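Response regulator aspartate phosphatase I (Bacillus subtilis subsp. subtilis, PDB 4I1A) dephosphorylates the sporulation phosphotransferase Spo0F and activates expression, excision and transfer of the mobile element ICEBs1 by inactivating its repressor ImmR. Local coordinates at residues A143-F146 / F147-Y151; S150-Y153 / Y154-Q158; Y165-R168 / A169-I172; Y179-Q182 / T183-Q187. All coordinates share one frame; numbering follows the deposited sequence.

Contact 1: residues A143-F146 / F147-Y151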
loop_
_atom_site.group_PDB
_atom_site.type_symbol
_atom_site.label_atom_id
_atom_site.label_comp_id
_atom_site.label_asym_id
_atom_site.label_seq_id
_atom_site.Cartn_x
_atom_site.Cartn_y
_atom_site.Cartn_z
ATOM N N ALA A 143 -15.402 -9.546 -16.220
ATOM C CA ALA A 143 -14.742 -9.436 -14.929
ATOM C C ALA A 143 -13.316 -8.940 -15.134
ATOM O O ALA A 143 -12.868 -8.043 -14.435
ATOM C CB ALA A 143 -14.760 -10.772 -14.187
ATOM N N GLU A 144 -12.621 -9.512 -16.115
ATOM C CA GLU A 144 -11.277 -9.068 -16.461
ATOM C C GLU A 144 -11.281 -7.580 -16.808
ATOM O O GLU A 144 -10.388 -6.842 -16.398
ATOM C CB GLU A 144 -10.701 -9.911 -17.607
ATOM C CG GLU A 144 -10.213 -11.298 -17.175
ATOM C CD GLU A 144 -10.130 -12.300 -18.332
ATOM O OE1 GLU A 144 -10.710 -12.031 -19.405
ATOM O OE2 GLU A 144 -9.486 -13.360 -18.164
ATOM N N PHE A 145 -12.307 -7.145 -17.533
ATOM C CA PHE A 145 -12.458 -5.743 -17.910
ATOM C C PHE A 145 -12.695 -4.825 -16.711
ATOM O O PHE A 145 -12.049 -3.784 -16.577
ATOM C CB PHE A 145 -13.607 -5.577 -18.912
ATOM C CG PHE A 145 -13.944 -4.145 -19.202
ATOM C CD1 PHE A 145 -13.088 -3.362 -19.964
ATOM C CD2 PHE A 145 -15.103 -3.570 -18.698
ATOM C CE1 PHE A 145 -13.380 -2.033 -20.227
ATOM C CE2 PHE A 145 -15.405 -2.241 -18.954
ATOM C CZ PHE A 145 -14.542 -1.471 -19.724
ATOM N N PHE A 146 -13.634 -5.206 -15.853
ATOM C CA PHE A 146 -13.926 -4.436 -14.646
ATOM C C PHE A 146 -12.705 -4.293 -13.737
ATOM O O PHE A 146 -12.471 -3.225 -13.156
ATOM C CB PHE A 146 -15.087 -5.064 -13.868
ATOM C CG PHE A 146 -16.412 -4.991 -14.582
ATOM C CD1 PHE A 146 -16.707 -3.926 -15.424
ATOM C CD2 PHE A 146 -17.359 -5.991 -14.416
ATOM C CE1 PHE A 146 -17.930 -3.859 -16.094
ATOM C CE2 PHE A 146 -18.582 -5.933 -15.079
ATOM C CZ PHE A 146 -18.869 -4.864 -15.919
ATOM N N PHE A 147 -11.930 -5.366 -13.615
ATOM C CA PHE A 147 -10.736 -5.334 -12.784
ATOM C C PHE A 147 -9.776 -4.255 -13.254
ATOM O O PHE A 147 -9.303 -3.442 -12.460
ATOM C CB PHE A 147 -10.022 -6.684 -12.771
ATOM C CG PHE A 147 -8.768 -6.684 -11.935
ATOM C CD1 PHE A 147 -8.836 -6.889 -10.565
ATOM C CD2 PHE A 147 -7.525 -6.454 -12.511
ATOM C CE1 PHE A 147 -7.687 -6.877 -9.786
ATOM C CE2 PHE A 147 -6.373 -6.438 -11.738
ATOM C CZ PHE A 147 -6.454 -6.651 -10.374
ATOM N N LYS A 148 -9.491 -4.245 -14.551
ATOM C CA LYS A 148 -8.595 -3.245 -15.124
ATOM C C LYS A 148 -9.091 -1.825 -14.880
ATOM O O LYS A 148 -8.311 -0.948 -14.518
ATOM C CB LYS A 148 -8.413 -3.496 -16.618
ATOM C CG LYS A 148 -7.760 -4.828 -16.909
ATOM C CD LYS A 148 -6.365 -4.905 -16.288
ATOM C CE LYS A 148 -5.825 -6.340 -16.317
ATOM N NZ LYS A 148 -4.344 -6.404 -16.117
ATOM N N VAL A 149 -10.389 -1.607 -15.073
ATOM C CA VAL A 149 -10.980 -0.291 -14.856
ATOM C C VAL A 149 -10.844 0.151 -13.396
ATOM O O VAL A 149 -10.495 1.303 -13.126
ATOM C CB VAL A 149 -12.467 -0.238 -15.299
ATOM C CG1 VAL A 149 -13.091 1.094 -14.922
ATOM C CG2 VAL A 149 -12.584 -0.459 -16.799
ATOM N N SER A 150 -11.110 -0.761 -12.460
ATOM C CA SER A 150 -10.985 -0.428 -11.041
ATOM C C SER A 150 -9.562 -0.024 -10.739
ATOM O O SER A 150 -9.326 0.868 -9.929
ATOM C CB SER A 150 -11.394 -1.596 -10.143
ATOM O OG SER A 150 -10.415 -2.613 -10.141
ATOM N N TYR A 151 -8.618 -0.671 -11.418
ATOM C CA TYR A 151 -7.200 -0.441 -11.183
ATOM C C TYR A 151 -6.726 0.951 -11.621
ATOM O O TYR A 151 -6.011 1.622 -10.879
ATOM C CB TYR A 151 -6.370 -1.528 -11.860
ATOM C CG TYR A 151 -4.945 -1.580 -11.373
ATOM C CD1 TYR A 151 -4.629 -2.162 -10.152
ATOM C CD2 TYR A 151 -3.913 -1.039 -12.130
ATOM C CE1 TYR A 151 -3.318 -2.205 -9.697
ATOM C CE2 TYR A 151 -2.602 -1.078 -11.684
ATOM C CZ TYR A 151 -2.309 -1.662 -10.468
ATOM O OH TYR A 151 -1.002 -1.702 -10.029
#
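Val149 lays a methyl group over one face of the Phe145 ring, one helical turn back along helix 139-155, whose later part belongs to a predicted tetratricopeptide repeat. Followed outward from its backbone, Val149 first brings CB close to the carbonyl oxygens of Phe145 and Phe146. CG1 stands anti to the backbone N (chi1 174°), which leaves CG2 beside that nitrogen and directed back down the helix. There CG2 meets Phe145 O at 3.4 Å and then the ring, as a CH-pi contact 3.9 Å from the centroid, offset toward the rim at CZ. The Phe145 ring in turn receives CE1 of Phe146 at its edge, and Phe107 packs against it edge-to-face. The backbone carries the i to i+4 bonds of the helix: Val149 N to Phe145 O at 3.1 Å, Phe147 N to Ala143 O, Ser150 N to Phe146 O, and a weaker one from Lys148 N to Glu144 O. Tyr165 of helix 159-173 touches Val149 and Ser150, and Tyr126 of helix 119-129 touches Phe145 and Val149. Phe147 O accepts twice, from Tyr151 N at 3.0 Å and from Ser150 OG at 2.7 Å. With an alanine at Ser150 the OG bond is gone, and Phe147 O would probably be held by Tyr151 N alone among these groups. Ser150 OG approaches Phe147 O at a bent C=O...OG angle of 127°.

Contact 2: residues S150-Y153 / Y154-Q158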
loop_
_atom_site.group_PDB
_atom_site.type_symbol
_atom_site.label_atom_id
_atom_site.label_comp_id
_atom_site.label_asym_id
_atom_site.label_seq_id
_atom_site.Cartn_x
_atom_site.Cartn_y
_atom_site.Cartn_z
ATOM N N SER A 150 -11.110 -0.761 -12.460
ATOM C CA SER A 150 -10.985 -0.428 -11.041
ATOM C C SER A 150 -9.562 -0.024 -10.739
ATOM O O SER A 150 -9.326 0.868 -9.929
ATOM C CB SER A 150 -11.394 -1.596 -10.143
ATOM O OG SER A 150 -10.415 -2.613 -10.141
ATOM N N TYR A 151 -8.618 -0.671 -11.418
ATOM C CA TYR A 151 -7.200 -0.441 -11.183
ATOM C C TYR A 151 -6.726 0.951 -11.621
ATOM O O TYR A 151 -6.011 1.622 -10.879
ATOM C CB TYR A 151 -6.370 -1.528 -11.860
ATOM C CG TYR A 151 -4.945 -1.580 -11.373
ATOM C CD1 TYR A 151 -4.629 -2.162 -10.152
ATOM C CD2 TYR A 151 -3.913 -1.039 -12.130
ATOM C CE1 TYR A 151 -3.318 -2.205 -9.697
ATOM C CE2 TYR A 151 -2.602 -1.078 -11.684
ATOM C CZ TYR A 151 -2.309 -1.662 -10.468
ATOM O OH TYR A 151 -1.002 -1.702 -10.029
ATOM N N VAL A 152 -7.103 1.390 -12.818
ATOM C CA VAL A 152 -6.715 2.735 -13.236
ATOM C C VAL A 152 -7.356 3.768 -12.296
ATOM O O VAL A 152 -6.713 4.737 -11.889
ATOM C CB VAL A 152 -7.051 3.018 -14.729
ATOM C CG1 VAL A 152 -8.432 2.554 -15.062
ATOM C CG2 VAL A 152 -6.898 4.520 -15.051
ATOM N N TYR A 153 -8.616 3.532 -11.935
ATOM C CA TYR A 153 -9.319 4.373 -10.981
ATOM C C TYR A 153 -8.623 4.406 -9.623
ATOM O O TYR A 153 -8.518 5.468 -9.001
ATOM C CB TYR A 153 -10.773 3.923 -10.846
ATOM C CG TYR A 153 -11.667 4.535 -11.896
ATOM C CD1 TYR A 153 -11.560 5.884 -12.219
ATOM C CD2 TYR A 153 -12.607 3.767 -12.576
ATOM C CE1 TYR A 153 -12.379 6.462 -13.182
ATOM C CE2 TYR A 153 -13.432 4.335 -13.548
ATOM C CZ TYR A 153 -13.310 5.681 -13.845
ATOM O OH TYR A 153 -14.120 6.248 -14.806
ATOM N N TYR A 154 -8.137 3.249 -9.180
ATOM C CA TYR A 154 -7.365 3.153 -7.946
ATOM C C TYR A 154 -6.059 3.944 -8.040
ATOM O O TYR A 154 -5.576 4.486 -7.045
ATOM C CB TYR A 154 -7.080 1.687 -7.611
ATOM C CG TYR A 154 -6.247 1.480 -6.364
ATOM C CD1 TYR A 154 -6.701 1.909 -5.121
ATOM C CD2 TYR A 154 -5.012 0.843 -6.428
ATOM C CE1 TYR A 154 -5.943 1.728 -3.977
ATOM C CE2 TYR A 154 -4.243 0.650 -5.282
ATOM C CZ TYR A 154 -4.714 1.095 -4.060
ATOM O OH TYR A 154 -3.964 0.907 -2.917
ATOM N N TYR A 155 -5.492 4.015 -9.239
ATOM C CA TYR A 155 -4.249 4.752 -9.442
ATOM C C TYR A 155 -4.504 6.253 -9.303
ATOM O O TYR A 155 -3.677 6.984 -8.762
ATOM C CB TYR A 155 -3.654 4.423 -10.816
ATOM C CG TYR A 155 -2.194 4.793 -11.005
ATOM C CD1 TYR A 155 -1.822 6.084 -11.370
ATOM C CD2 TYR A 155 -1.188 3.844 -10.844
ATOM C CE1 TYR A 155 -0.487 6.425 -11.551
ATOM C CE2 TYR A 155 0.147 4.174 -11.027
ATOM C CZ TYR A 155 0.493 5.467 -11.380
ATOM O OH TYR A 155 1.820 5.801 -11.561
ATOM N N MET A 156 -5.657 6.707 -9.780
ATOM C CA MET A 156 -5.996 8.122 -9.719
ATOM C C MET A 156 -6.735 8.463 -8.439
ATOM O O MET A 156 -7.275 9.565 -8.304
ATOM C CB MET A 156 -6.848 8.503 -10.920
ATOM C CG MET A 156 -6.378 7.826 -12.176
ATOM S SD MET A 156 -7.348 8.314 -13.590
ATOM C CE MET A 156 -6.926 10.067 -13.666
ATOM N N LYS A 157 -6.765 7.509 -7.511
ATOM C CA LYS A 157 -7.408 7.698 -6.214
ATOM C C LYS A 157 -8.857 8.152 -6.355
ATOM O O LYS A 157 -9.387 8.868 -5.506
ATOM C CB LYS A 157 -6.603 8.674 -5.340
ATOM C CG LYS A 157 -5.173 8.200 -5.041
ATOM C CD LYS A 157 -5.173 7.037 -4.049
ATOM C CE LYS A 157 -3.994 6.091 -4.283
ATOM N NZ LYS A 157 -4.001 4.919 -3.350
ATOM N N GLN A 158 -9.491 7.734 -7.444
ATOM C CA GLN A 158 -10.933 7.874 -7.597
ATOM C C GLN A 158 -11.595 6.736 -6.826
ATOM O O GLN A 158 -12.127 5.788 -7.416
ATOM C CB GLN A 158 -11.327 7.838 -9.078
ATOM C CG GLN A 158 -11.249 9.188 -9.788
ATOM C CD GLN A 158 -12.340 10.148 -9.318
ATOM O OE1 GLN A 158 -13.481 9.741 -9.062
ATOM N NE2 GLN A 158 -11.991 11.428 -9.193
#
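Tyr153 O and Gln158 N join across the end of helix 139-155 in a hydrogen bond of 2.9 Å, the outer bond of a Schellman motif. Lys157, with its positive phi of 54°, is the C-prime residue, and the inner bond from its N to Tyr154 O is long and weak. The last helical turn contributes Tyr154 N to Ser150 O at 2.8 Å, Tyr155 N to Tyr151 O, and Met156 N to Val152 O at 3.1 Å. Met156 N also makes a weak hydrogen bond to Tyr153 O, as the helix gives way to the turn.

Among apolar contacts, Met156 and Val152 lie side by side and point the same way. CG of Met156 lies close to Val152 O, and SD reaches Val152 CG2 at 4.1 Å. An alanine in place of Met156 would probably leave that valine methyl without its sulfur neighbour and Val152 O less shielded. On another side of the helix, CB of Gln158 rests 3.7 Å from CD1 of Tyr153, with ring and amide planes 63° apart.

The charged end of Lys157 leaves the turn to form a salt bridge with Asp196. Around this terminus, Val152 and Tyr153 pack on helix 119-129, Tyr153 meets Phe161 edge-to-face on helix 159-173, and Tyr154 lies against Asn193 and Asp196 at the end of helix 180-196.

Contact 3: residues Y165-R168 / A169-I172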
loop_
_atom_site.group_PDB
_atom_site.type_symbol
_atom_site.label_atom_id
_atom_site.label_comp_id
_atom_site.label_asym_id
_atom_site.label_seq_id
_atom_site.Cartn_x
_atom_site.Cartn_y
_atom_site.Cartn_z
ATOM N N TYR A 165 -16.074 -0.639 -9.470
ATOM C CA TYR A 165 -15.652 -1.552 -10.524
ATOM C C TYR A 165 -14.971 -2.797 -9.967
ATOM O O TYR A 165 -15.026 -3.862 -10.578
ATOM C CB TYR A 165 -14.777 -0.838 -11.561
ATOM C CG TYR A 165 -15.600 -0.025 -12.544
ATOM C CD1 TYR A 165 -16.167 -0.619 -13.667
ATOM C CD2 TYR A 165 -15.826 1.332 -12.338
ATOM C CE1 TYR A 165 -16.928 0.123 -14.568
ATOM C CE2 TYR A 165 -16.591 2.077 -13.227
ATOM C CZ TYR A 165 -17.139 1.467 -14.340
ATOM O OH TYR A 165 -17.890 2.211 -15.224
ATOM N N ALA A 166 -14.350 -2.662 -8.801
ATOM C CA ALA A 166 -13.680 -3.786 -8.153
ATOM C C ALA A 166 -14.709 -4.790 -7.662
ATOM O O ALA A 166 -14.606 -5.991 -7.934
ATOM C CB ALA A 166 -12.823 -3.300 -6.997
ATOM N N ASN A 167 -15.711 -4.293 -6.944
ATOM C CA ASN A 167 -16.779 -5.158 -6.448
ATOM C C ASN A 167 -17.512 -5.930 -7.543
ATOM O O ASN A 167 -17.831 -7.112 -7.363
ATOM C CB ASN A 167 -17.766 -4.373 -5.575
ATOM C CG ASN A 167 -17.233 -4.132 -4.173
ATOM O OD1 ASN A 167 -16.689 -5.041 -3.539
ATOM N ND2 ASN A 167 -17.376 -2.906 -3.688
ATOM N N ARG A 168 -17.776 -5.268 -8.669
ATOM C CA ARG A 168 -18.474 -5.914 -9.785
ATOM C C ARG A 168 -17.652 -7.076 -10.325
ATOM O O ARG A 168 -18.194 -8.131 -10.637
ATOM C CB ARG A 168 -18.778 -4.922 -10.915
ATOM C CG ARG A 168 -19.858 -3.895 -10.603
ATOM C CD ARG A 168 -20.304 -3.190 -11.876
ATOM N NE ARG A 168 -20.693 -4.147 -12.915
ATOM C CZ ARG A 168 -21.945 -4.525 -13.170
ATOM N NH1 ARG A 168 -22.955 -4.022 -12.470
ATOM N NH2 ARG A 168 -22.192 -5.405 -14.135
ATOM N N ALA A 169 -16.341 -6.874 -10.437
ATOM C CA ALA A 169 -15.428 -7.943 -10.836
ATOM C C ALA A 169 -15.355 -9.024 -9.764
ATOM O O ALA A 169 -15.378 -10.215 -10.070
ATOM C CB ALA A 169 -14.040 -7.389 -11.110
ATOM N N LEU A 170 -15.256 -8.592 -8.509
ATOM C CA LEU A 170 -15.202 -9.502 -7.370
ATOM C C LEU A 170 -16.417 -10.425 -7.280
ATOM O O LEU A 170 -16.260 -11.642 -7.203
ATOM C CB LEU A 170 -15.042 -8.718 -6.062
ATOM C CG LEU A 170 -15.115 -9.539 -4.766
ATOM C CD1 LEU A 170 -14.145 -10.728 -4.801
ATOM C CD2 LEU A 170 -14.842 -8.655 -3.540
ATOM N N LYS A 171 -17.624 -9.854 -7.305
ATOM C CA LYS A 171 -18.854 -10.648 -7.174
ATOM C C LYS A 171 -18.988 -11.742 -8.239
ATOM O O LYS A 171 -19.756 -12.692 -8.078
ATOM C CB LYS A 171 -20.094 -9.750 -7.199
ATOM C CG LYS A 171 -20.738 -9.517 -5.840
ATOM C CD LYS A 171 -22.088 -8.823 -6.005
ATOM C CE LYS A 171 -22.987 -9.586 -6.974
ATOM N NZ LYS A 171 -24.289 -8.907 -7.231
ATOM N N ILE A 172 -18.234 -11.601 -9.325
ATOM C CA ILE A 172 -18.215 -12.597 -10.385
ATOM C C ILE A 172 -17.067 -13.589 -10.181
ATOM O O ILE A 172 -17.274 -14.800 -10.248
ATOM C CB ILE A 172 -18.106 -11.933 -11.783
ATOM C CG1 ILE A 172 -19.326 -11.045 -12.053
ATOM C CG2 ILE A 172 -17.965 -12.981 -12.884
ATOM C CD1 ILE A 172 -19.237 -10.250 -13.351
#
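Ala166 O accepts the shortest polar bond of this turn, 2.7 Å from Leu170 N, and the donor lies nearly in line with the carbonyl. CB of Leu170 closes in on the same oxygen, at 3.3 Å, and CB of Ala169 approaches it as well. One residue on, Lys171 N reaches Asn167 O at 2.8 Å in an almost straight bond, with an N-H...O angle of 172°. The bond from Ala169 N to Tyr165 O is longer, 3.3 Å, and its donor stands 35° out of the carbonyl plane. All three belong to helix 159-173 of a predicted tetratricopeptide repeat, which packs against helix 139-155 on one side through Tyr165 and Arg168, and against helix 180-196 through Ala166, Asn167 and Ala169. The small alanine side chains are consistent with a close approach of helix 180-196: Ala166 meets Ile189 and Val190, while Ala169 meets Cys186. Side-chain contacts within the turn itself are sparse. Leu170 carries CG anti to its nitrogen (chi1 174°), and CD2 passes obliquely by OD1 of Asn167 at 4.1 Å, a loose polar-apolar meeting. At the far end of the turn, Ile172 folds CG1 back beside its own N, bringing that carbon to 3.4 Å from Arg168 O and CD1 nearly as close. The hydroxyl of Tyr165 makes a weak hydrogen bond to Glu130, outside the turn.

Contact 4: residues Y179-Q182 / T183-Q187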
loop_
_atom_site.group_PDB
_atom_site.type_symbol
_atom_site.label_atom_id
_atom_site.label_comp_id
_atom_site.label_asym_id
_atom_site.label_seq_id
_atom_site.Cartn_x
_atom_site.Cartn_y
_atom_site.Cartn_z
ATOM N N TYR A 179 -10.406 -19.179 -10.371
ATOM C CA TYR A 179 -9.894 -17.818 -10.448
ATOM C C TYR A 179 -9.541 -17.181 -9.098
ATOM O O TYR A 179 -9.633 -15.964 -8.943
ATOM C CB TYR A 179 -10.850 -16.933 -11.259
ATOM C CG TYR A 179 -10.892 -17.308 -12.724
ATOM C CD1 TYR A 179 -9.985 -16.762 -13.627
ATOM C CD2 TYR A 179 -11.822 -18.227 -13.201
ATOM C CE1 TYR A 179 -10.015 -17.114 -14.970
ATOM C CE2 TYR A 179 -11.862 -18.580 -14.538
ATOM C CZ TYR A 179 -10.957 -18.023 -15.417
ATOM O OH TYR A 179 -10.992 -18.374 -16.747
ATOM N N ALA A 180 -9.115 -18.010 -8.147
ATOM C CA ALA A 180 -8.680 -17.553 -6.823
ATOM C C ALA A 180 -7.780 -16.306 -6.862
ATOM O O ALA A 180 -8.041 -15.327 -6.169
ATOM C CB ALA A 180 -7.988 -18.693 -6.066
ATOM N N VAL A 181 -6.735 -16.353 -7.686
ATOM C CA VAL A 181 -5.813 -15.235 -7.863
ATOM C C VAL A 181 -6.531 -13.927 -8.195
ATOM O O VAL A 181 -6.268 -12.887 -7.578
ATOM C CB VAL A 181 -4.768 -15.538 -8.962
ATOM C CG1 VAL A 181 -3.921 -14.305 -9.259
ATOM C CG2 VAL A 181 -3.885 -16.705 -8.545
ATOM N N GLN A 182 -7.436 -13.976 -9.170
ATOM C CA GLN A 182 -8.177 -12.781 -9.569
ATOM C C GLN A 182 -9.071 -12.297 -8.432
ATOM O O GLN A 182 -9.220 -11.091 -8.209
ATOM C CB GLN A 182 -9.006 -13.038 -10.835
ATOM C CG GLN A 182 -8.181 -13.213 -12.102
ATOM C CD GLN A 182 -7.605 -14.612 -12.235
ATOM O OE1 GLN A 182 -7.992 -15.531 -11.509
ATOM N NE2 GLN A 182 -6.676 -14.780 -13.168
ATOM N N THR A 183 -9.652 -13.251 -7.713
ATOM C CA THR A 183 -10.499 -12.953 -6.562
ATOM C C THR A 183 -9.728 -12.214 -5.477
ATOM O O THR A 183 -10.165 -11.159 -5.007
ATOM C CB THR A 183 -11.116 -14.233 -5.978
ATOM O OG1 THR A 183 -12.121 -14.712 -6.875
ATOM C CG2 THR A 183 -11.748 -13.959 -4.626
ATOM N N VAL A 184 -8.575 -12.762 -5.098
ATOM C CA VAL A 184 -7.713 -12.132 -4.102
ATOM C C VAL A 184 -7.313 -10.718 -4.515
ATOM O O VAL A 184 -7.387 -9.785 -3.712
ATOM C CB VAL A 184 -6.439 -12.958 -3.854
ATOM C CG1 VAL A 184 -5.443 -12.159 -3.017
ATOM C CG2 VAL A 184 -6.781 -14.269 -3.176
ATOM N N ARG A 185 -6.902 -10.562 -5.770
ATOM C CA ARG A 185 -6.477 -9.258 -6.271
ATOM C C ARG A 185 -7.602 -8.225 -6.243
ATOM O O ARG A 185 -7.369 -7.071 -5.853
ATOM C CB ARG A 185 -5.885 -9.381 -7.676
ATOM C CG ARG A 185 -4.574 -10.151 -7.721
ATOM C CD ARG A 185 -4.038 -10.226 -9.141
ATOM N NE ARG A 185 -2.790 -10.978 -9.213
ATOM C CZ ARG A 185 -2.253 -11.431 -10.342
ATOM N NH1 ARG A 185 -2.864 -11.214 -11.499
ATOM N NH2 ARG A 185 -1.110 -12.106 -10.310
ATOM N N CYS A 186 -8.812 -8.641 -6.637
ATOM C CA CYS A 186 -9.996 -7.772 -6.561
ATOM C C CYS A 186 -10.217 -7.292 -5.138
ATOM O O CYS A 186 -10.424 -6.098 -4.899
ATOM C CB CYS A 186 -11.252 -8.497 -7.048
ATOM S SG CYS A 186 -11.359 -8.649 -8.833
ATOM N N GLN A 187 -10.149 -8.231 -4.197
ATOM C CA GLN A 187 -10.222 -7.910 -2.777
ATOM C C GLN A 187 -9.116 -6.944 -2.318
ATOM O O GLN A 187 -9.365 -6.095 -1.468
ATOM C CB GLN A 187 -10.197 -9.189 -1.931
ATOM C CG GLN A 187 -11.378 -10.118 -2.152
ATOM C CD GLN A 187 -11.218 -11.440 -1.407
ATOM O OE1 GLN A 187 -10.099 -11.908 -1.186
ATOM N NE2 GLN A 187 -12.336 -12.035 -1.006
#
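Over the centre of the Arg185 guanidinium, on one face, sits the CG1 methyl of Val181, 3.5 Å from CZ and just as near NE, in the first turns of helix 180-196. This helix spans the junction between two predicted tetratricopeptide repeats. Val181 and Arg185 run side by side in the same direction. The arginine is extended from CG to NE, and its CG passes 3.2 Å from Val181 O on the way, so the aliphatic part of the chain lies close along that carbonyl while the flat end lies against the valine.

The i to i+4 backbone bonds of the helix place the two side chains one turn apart. Arg185 N bonds to Val181 O at 3.0 Å, flanked by Val184 N to Ala180 O at 2.8 Å and Cys186 N to Gln182 O at 2.9 Å. Farther out, Thr183 and Cys186 pack on Phe173 of helix 159-173, Val184 on Ile213 and Ser214 of helix 200-215, and Arg185 on Phe147 of helix 139-155. At the start of the helix Tyr179 O receives Thr183 N at 3.0 Å, nearly head-on to the carbonyl, and a weak second bond from Thr183 OG1 at 3.5 Å.

Contacts 1 and 2 follow one another on helix 139-155 and share Ser150 and Tyr151, whereas contacts 3 and 4 belong to the next two helices of the stack. Contact 1 is the buried one, built on aromatic and aliphatic packing; the other three are only partly buried. Contact 2, at a helix C-terminus, relies on capping bonds, and contact 4, at a helix start, adds an arginine laid along a valine to its backbone bonds. Contact 3 has few side-chain meetings of its own but touches all the others, and contacts 1 and 4 also meet directly, Phe147 CD1 against Cys186 SG at 3.5 Å. Contacts 2 and 4 do not touch.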